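Local coordinates for protein endoglycosidase (PDB 6Q64) that is a family 18 glycoside hydrolase from a gut Bacteroides and probably hydrolyses O-glycosyl bonds within complex N-glycans, at residues 63-67 / 68-72; 239-242 / 243-246. The protein carries 1 engineered substitution. All coordinates share one frame; numbering follows the deposited sequence.

Interaction 1. Residues 63-67 / 68-72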
ATOM      1  N   ARG A  63      -7.722 -11.137  13.036  1.00 77.41           N
ATOM      2  CA  ARG A  63      -6.506 -11.777  12.487  1.00 74.74           C
ATOM      3  C   ARG A  63      -6.909 -12.866  11.478  1.00 78.36           C
ATOM      4  O   ARG A  63      -6.206 -12.958  10.448  1.00 74.57           O
ATOM      5  CB  ARG A  63      -5.628 -12.296  13.627  1.00 73.10           C
ATOM      6  CG  ARG A  63      -4.461 -11.383  13.980  1.00 74.64           C
ATOM      7  CD  ARG A  63      -3.524 -12.030  15.005  1.00 84.32           C
ATOM      8  NE  ARG A  63      -3.911 -11.648  16.362  1.00 91.52           N
ATOM      9  CZ  ARG A  63      -4.452 -12.442  17.276  1.00 93.58           C
ATOM     10  NH1 ARG A  63      -4.621 -13.730  17.053  1.00 95.28           N
ATOM     11  NH2 ARG A  63      -4.793 -11.932  18.445  1.00107.30           N
ATOM     12  N   GLU A  64      -7.977 -13.635  11.756  1.00 79.48           N
ATOM     13  CA  GLU A  64      -8.533 -14.673  10.842  1.00 83.99           C
ATOM     14  C   GLU A  64      -9.027 -13.998   9.557  1.00 80.22           C
ATOM     15  O   GLU A  64      -8.519 -14.306   8.475  1.00 86.44           O
ATOM     16  CB  GLU A  64      -9.650 -15.484  11.508  1.00 89.52           C
ATOM     17  CG  GLU A  64      -9.148 -16.621  12.399  1.00104.14           C
ATOM     18  CD  GLU A  64      -8.474 -17.818  11.713  1.00116.53           C
ATOM     19  OE1 GLU A  64      -7.308 -17.694  11.225  1.00112.85           O
ATOM     20  OE2 GLU A  64      -9.108 -18.900  11.681  1.00121.78           O
ATOM     21  N   TYR A  65      -9.986 -13.103   9.681  1.00 78.12           N
ATOM     22  CA  TYR A  65     -10.551 -12.269   8.589  1.00 78.20           C
ATOM     23  C   TYR A  65      -9.483 -11.836   7.570  1.00 77.18           C
ATOM     24  O   TYR A  65      -9.686 -11.847   6.346  1.00 77.75           O
ATOM     25  CB  TYR A  65     -11.156 -11.009   9.209  1.00 75.05           C
ATOM     26  CG  TYR A  65     -11.766 -10.070   8.214  1.00 72.22           C
ATOM     27  CD1 TYR A  65     -12.919 -10.441   7.541  1.00 71.58           C
ATOM     28  CD2 TYR A  65     -11.192  -8.838   7.941  1.00 76.12           C
ATOM     29  CE1 TYR A  65     -13.502  -9.611   6.603  1.00 72.40           C
ATOM     30  CE2 TYR A  65     -11.758  -7.992   6.997  1.00 79.44           C
ATOM     31  CZ  TYR A  65     -12.929  -8.376   6.347  1.00 79.22           C
ATOM     32  OH  TYR A  65     -13.544  -7.557   5.440  1.00 87.64           O
ATOM     33  N   ARG A  66      -8.371 -11.349   8.087  1.00 82.66           N
ATOM     34  CA  ARG A  66      -7.267 -10.722   7.318  1.00 87.11           C
ATOM     35  C   ARG A  66      -6.834 -11.702   6.213  1.00 89.89           C
ATOM     36  O   ARG A  66      -6.307 -11.272   5.188  1.00 92.53           O
ATOM     37  CB  ARG A  66      -6.152 -10.452   8.342  1.00 94.21           C
ATOM     38  CG  ARG A  66      -5.198  -9.305   8.044  1.00 95.60           C
ATOM     39  CD  ARG A  66      -5.336  -8.207   9.082  1.00 97.64           C
ATOM     40  NE  ARG A  66      -6.408  -7.320   8.698  1.00 95.99           N
ATOM     41  CZ  ARG A  66      -6.890  -6.329   9.417  1.00 90.47           C
ATOM     42  NH1 ARG A  66      -6.422  -6.061  10.629  1.00 94.61           N
ATOM     43  NH2 ARG A  66      -7.860  -5.608   8.885  1.00 93.45           N
ATOM     44  N   LYS A  67      -7.018 -12.996   6.473  1.00 93.47           N
ATOM     45  CA  LYS A  67      -6.447 -14.136   5.721  1.00 93.48           C
ATOM     46  C   LYS A  67      -7.531 -14.696   4.795  1.00 89.75           C
ATOM     47  O   LYS A  67      -7.191 -15.350   3.832  1.00 91.60           O
ATOM     48  CB  LYS A  67      -5.922 -15.173   6.722  1.00 96.82           C
ATOM     49  CG  LYS A  67      -4.723 -14.716   7.554  1.00101.57           C
ATOM     50  CD  LYS A  67      -4.039 -15.805   8.401  1.00112.23           C
ATOM     51  CE  LYS A  67      -4.971 -16.761   9.132  1.00117.84           C
ATOM     52  NZ  LYS A  67      -4.991 -16.526  10.599  1.00124.93           N
ATOM     53  N   THR A  68      -8.802 -14.454   5.091  1.00 87.67           N
ATOM     54  CA  THR A  68      -9.912 -14.703   4.148  1.00 84.19           C
ATOM     55  C   THR A  68      -9.746 -13.726   2.991  1.00 83.69           C
ATOM     56  O   THR A  68      -8.970 -12.779   3.110  1.00 75.32           O
ATOM     57  CB  THR A  68     -11.280 -14.551   4.816  1.00 84.08           C
ATOM     58  OG1 THR A  68     -11.537 -13.144   4.940  1.00 84.32           O
ATOM     59  CG2 THR A  68     -11.355 -15.285   6.136  1.00 88.54           C
ATOM     60  N   PRO A  69     -10.437 -13.952   1.843  1.00 87.22           N
ATOM     61  CA  PRO A  69     -10.364 -13.067   0.689  1.00 81.96           C
ATOM     62  C   PRO A  69     -11.574 -12.118   0.719  1.00 73.13           C
ATOM     63  O   PRO A  69     -12.706 -12.533   0.906  1.00 62.38           O
ATOM     64  CB  PRO A  69     -10.355 -14.110  -0.433  1.00 83.02           C
ATOM     65  CG  PRO A  69     -11.354 -15.156   0.040  1.00 86.42           C
ATOM     66  CD  PRO A  69     -11.330 -15.095   1.557  1.00 89.83           C
ATOM     67  N   HIS A  70     -11.276 -10.831   0.578  1.00 66.62           N
ATOM     68  CA  HIS A  70     -12.177  -9.711   0.924  1.00 61.08           C
ATOM     69  C   HIS A  70     -11.665  -8.473   0.207  1.00 60.52           C
ATOM     70  O   HIS A  70     -10.579  -8.549  -0.340  1.00 61.36           O
ATOM     71  CB  HIS A  70     -12.236  -9.515   2.444  1.00 62.36           C
ATOM     72  CG  HIS A  70     -10.964  -9.077   3.073  1.00 61.21           C
ATOM     73  ND1 HIS A  70      -9.999  -9.985   3.483  1.00 63.98           N
ATOM     74  CD2 HIS A  70     -10.509  -7.841   3.390  1.00 62.13           C
ATOM     75  CE1 HIS A  70      -8.959  -9.319   3.965  1.00 64.72           C
ATOM     76  NE2 HIS A  70      -9.263  -7.993   3.950  1.00 64.84           N
ATOM     77  N   VAL A  71     -12.432  -7.385   0.187  1.00 61.13           N
ATOM     78  CA  VAL A  71     -11.891  -6.087  -0.286  1.00 58.98           C
ATOM     79  C   VAL A  71     -10.932  -5.581   0.789  1.00 63.10           C
ATOM     80  O   VAL A  71     -11.414  -5.150   1.827  1.00 73.97           O
ATOM     81  CB  VAL A  71     -12.995  -5.070  -0.525  1.00 57.32           C
ATOM     82  CG1 VAL A  71     -12.388  -3.766  -0.963  1.00 58.07           C
ATOM     83  CG2 VAL A  71     -14.014  -5.569  -1.514  1.00 58.61           C
ATOM     84  N   LYS A  72      -9.631  -5.718   0.566  1.00 61.79           N
ATOM     85  CA  LYS A  72      -8.577  -5.218   1.461  1.00 61.33           C
ATOM     86  C   LYS A  72      -8.733  -3.715   1.612  1.00 66.23           C
ATOM     87  O   LYS A  72      -9.277  -3.065   0.700  1.00 68.10           O
ATOM     88  CB  LYS A  72      -7.195  -5.582   0.936  1.00 63.60           C
ATOM     89  CG  LYS A  72      -6.820  -7.023   1.236  1.00 65.82           C
ATOM     90  CD  LYS A  72      -5.438  -7.403   0.783  1.00 67.85           C
ATOM     91  CE  LYS A  72      -5.238  -8.897   0.923  1.00 72.95           C
ATOM     92  NZ  LYS A  72      -3.804  -9.239   0.786  1.00 77.63           N
TER
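Tyr65 extends its ring with CG anti to the backbone N (chi1 180°), while His70 holds CG between its own backbone N and carbonyl carbon (chi1 66°), and these two choices bring the rings together where helix 53-65 gives way to the loop. The ring centroids lie 4.4 Å apart with the planes inclined at 31°, an oblique pairing. Tyr65 CE2 sits over one face of the imidazole, displaced toward its rim, and reaches His70 CD2 at 3.8 Å. At the imidazole edge, in its plane, lies Arg66 O, 3.5 Å from His70 CE1. The turn itself is closed by Thr68: its OG1 donates to Tyr65 O at 2.7 Å, in the carbonyl plane and on a lone pair, and its backbone N adds weak bonds to Glu64 O and Tyr65 O. In this TIM barrel the chain is here leaving helix 53-65 for strand 72-76, the first strand of the parallel sheet. Two bonds fix the rotation of the His70 ring: ND1 donates to Thr68 O at 3.0 Å, approaching from above the carbonyl plane, and NE2 is hydrogen-bonded to Asp99 OD2. With the imidazole of His70 replaced by an alanine, Thr68 O and Asp99 OD2 would probably lose these partners, and a gap would be likely to open beside the Tyr65 ring. Asp99 also forms a salt bridge with Arg66, whose guanidinium group bonds Asp96 O as well. On the exposed side of the turn, Lys67 bends its chain back so that NZ meets Glu64 OE1 at 2.7 Å in a salt bridge, nearly along the C-O axis.

Interaction 2. Residues 239-242 / 243-246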
ATOM      1  N   LEU A 239       3.252  -1.780 -16.123  1.00 78.16           N
ATOM      2  CA  LEU A 239       4.537  -2.032 -16.819  1.00 76.28           C
ATOM      3  C   LEU A 239       5.164  -3.341 -16.340  1.00 76.53           C
ATOM      4  O   LEU A 239       6.214  -3.729 -16.874  1.00 81.11           O
ATOM      5  CB  LEU A 239       5.478  -0.865 -16.519  1.00 74.71           C
ATOM      6  CG  LEU A 239       4.988   0.467 -17.071  1.00 75.72           C
ATOM      7  CD1 LEU A 239       5.871   1.623 -16.619  1.00 77.82           C
ATOM      8  CD2 LEU A 239       4.938   0.388 -18.577  1.00 76.60           C
ATOM      9  N   LEU A 240       4.601  -3.993 -15.340  1.00 70.24           N
ATOM     10  CA  LEU A 240       5.121  -5.323 -14.961  1.00 74.13           C
ATOM     11  C   LEU A 240       4.860  -6.316 -16.119  1.00 73.95           C
ATOM     12  O   LEU A 240       3.743  -6.352 -16.656  1.00 71.42           O
ATOM     13  CB  LEU A 240       4.496  -5.774 -13.629  1.00 72.86           C
ATOM     14  CG  LEU A 240       5.015  -5.070 -12.370  1.00 73.32           C
ATOM     15  CD1 LEU A 240       4.111  -5.342 -11.176  1.00 73.19           C
ATOM     16  CD2 LEU A 240       6.434  -5.482 -12.014  1.00 72.66           C
ATOM     17  N   SER A 241       5.869  -7.105 -16.504  1.00 73.50           N
ATOM     18  CA  SER A 241       5.670  -8.313 -17.340  1.00 71.87           C
ATOM     19  C   SER A 241       4.796  -9.307 -16.576  1.00 70.42           C
ATOM     20  O   SER A 241       4.783  -9.253 -15.369  1.00 70.72           O
ATOM     21  CB  SER A 241       6.964  -8.938 -17.719  1.00 74.02           C
ATOM     22  OG  SER A 241       7.573  -9.573 -16.602  1.00 75.01           O
ATOM     23  N   THR A 242       4.097 -10.183 -17.286  1.00 72.24           N
ATOM     24  CA  THR A 242       3.252 -11.259 -16.721  1.00 71.36           C
ATOM     25  C   THR A 242       4.072 -11.962 -15.630  1.00 73.75           C
ATOM     26  O   THR A 242       3.584 -12.100 -14.498  1.00 74.44           O
ATOM     27  CB  THR A 242       2.751 -12.200 -17.834  1.00 68.56           C
ATOM     28  OG1 THR A 242       2.097 -11.520 -18.905  1.00 65.55           O
ATOM     29  CG2 THR A 242       1.719 -13.190 -17.362  1.00 70.02           C
ATOM     30  N   GLU A 243       5.283 -12.395 -15.958  1.00 77.76           N
ATOM     31  CA  GLU A 243       6.084 -13.260 -15.059  1.00 78.20           C
ATOM     32  C   GLU A 243       6.510 -12.447 -13.849  1.00 75.81           C
ATOM     33  O   GLU A 243       6.457 -12.988 -12.738  1.00 76.93           O
ATOM     34  CB  GLU A 243       7.324 -13.829 -15.751  1.00 81.93           C
ATOM     35  CG  GLU A 243       7.039 -15.075 -16.555  1.00 87.89           C
ATOM     36  CD  GLU A 243       6.177 -16.082 -15.816  1.00 91.00           C
ATOM     37  OE1 GLU A 243       6.640 -16.533 -14.721  1.00 87.27           O
ATOM     38  OE2 GLU A 243       5.037 -16.373 -16.317  1.00 84.11           O
ATOM     39  N   THR A 244       6.978 -11.227 -14.087  1.00 74.81           N
ATOM     40  CA  THR A 244       7.527 -10.335 -13.036  1.00 78.33           C
ATOM     41  C   THR A 244       6.362  -9.957 -12.097  1.00 75.97           C
ATOM     42  O   THR A 244       6.541  -9.946 -10.869  1.00 78.84           O
ATOM     43  CB  THR A 244       8.284  -9.157 -13.673  1.00 80.79           C
ATOM     44  OG1 THR A 244       9.222  -9.584 -14.665  1.00 88.26           O
ATOM     45  CG2 THR A 244       9.060  -8.369 -12.653  1.00 81.78           C
ATOM     46  N   SER A 245       5.170  -9.757 -12.643  1.00 71.79           N
ATOM     47  CA  SER A 245       3.948  -9.490 -11.858  1.00 71.96           C
ATOM     48  C   SER A 245       3.748 -10.570 -10.774  1.00 70.81           C
ATOM     49  O   SER A 245       3.168 -10.265  -9.728  1.00 71.14           O
ATOM     50  CB  SER A 245       2.742  -9.331 -12.763  1.00 69.80           C
ATOM     51  OG  SER A 245       2.041 -10.556 -12.908  1.00 73.58           O
ATOM     52  N   LYS A 246       4.176 -11.807 -10.985  1.00 70.54           N
ATOM     53  CA  LYS A 246       3.981 -12.861  -9.956  1.00 72.74           C
ATOM     54  C   LYS A 246       4.838 -12.549  -8.727  1.00 72.70           C
ATOM     55  O   LYS A 246       4.573 -13.111  -7.678  1.00 77.95           O
ATOM     56  CB  LYS A 246       4.299 -14.247 -10.518  1.00 77.37           C
ATOM     57  CG  LYS A 246       3.323 -14.697 -11.595  1.00 84.41           C
ATOM     58  CD  LYS A 246       3.638 -16.046 -12.214  1.00 89.64           C
ATOM     59  CE  LYS A 246       2.553 -16.519 -13.161  1.00 90.60           C
ATOM     60  NZ  LYS A 246       3.145 -17.133 -14.363  1.00 92.90           N
TER
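Ser241 caps the short helix 242-245 of the TIM barrel, its OG accepting from Thr244 N at 3.1 Å in a classic N-cap bond. With OG set between its backbone N and carbonyl carbon (chi1 72°), Ser241 turns the hydroxyl back over the first turn of the helix. Thr244 places OG1 beside its own backbone N (chi1 -50°), on the same side as the cap, and this hydroxyl hydrogen-bonds with Gln214 OE1 and Ile205 O; that leaves the methyl CG2 anti to the same N, where it meets Leu240 CD2 at 4.0 Å. The two side chains cross at about a right angle, and both also touch Ile217 of helix 211-224. Leu240 CB lies against Ser245 CB at 4.1 Å, carrying this apolar contact along the buried side of the turn. The backbone of the first turn adds a hydrogen bond from Ser245 N to Ser241 O at 2.8 Å. Out on the exposed flank, Lys246 runs extended until a bend at chi4, and NZ forms a salt bridge with Glu243 OE2 at 2.8 Å, on the syn side, somewhat out of the carboxylate plane. Ser245 OG, also bonded by Asp274 N, donates to Thr242 O at 2.7 Å, tilted 26° from the carbonyl plane.

How the interactions relate
Both contacts are local turns at helix ends in one TIM barrel, with centres about 24 Å apart and nearest atoms about 13 Å apart, so they do not touch. Interaction 1 lies where a helix gives way to the loop before strand 72-76; interaction 2 lies where the loop after strand 230-235 starts a helix. The first is mainly a surface contact in which His70 is the buried member, built from paired rings and ionic partners; the second is partly buried, combining small hydroxyls with a leucine–threonine contact. Each carries a lysine–glutamate salt bridge three residues apart on exposed side chains. Asn356 of helix 346-358 touches both rings of the first contact, whereas the second packs against helix 211-224.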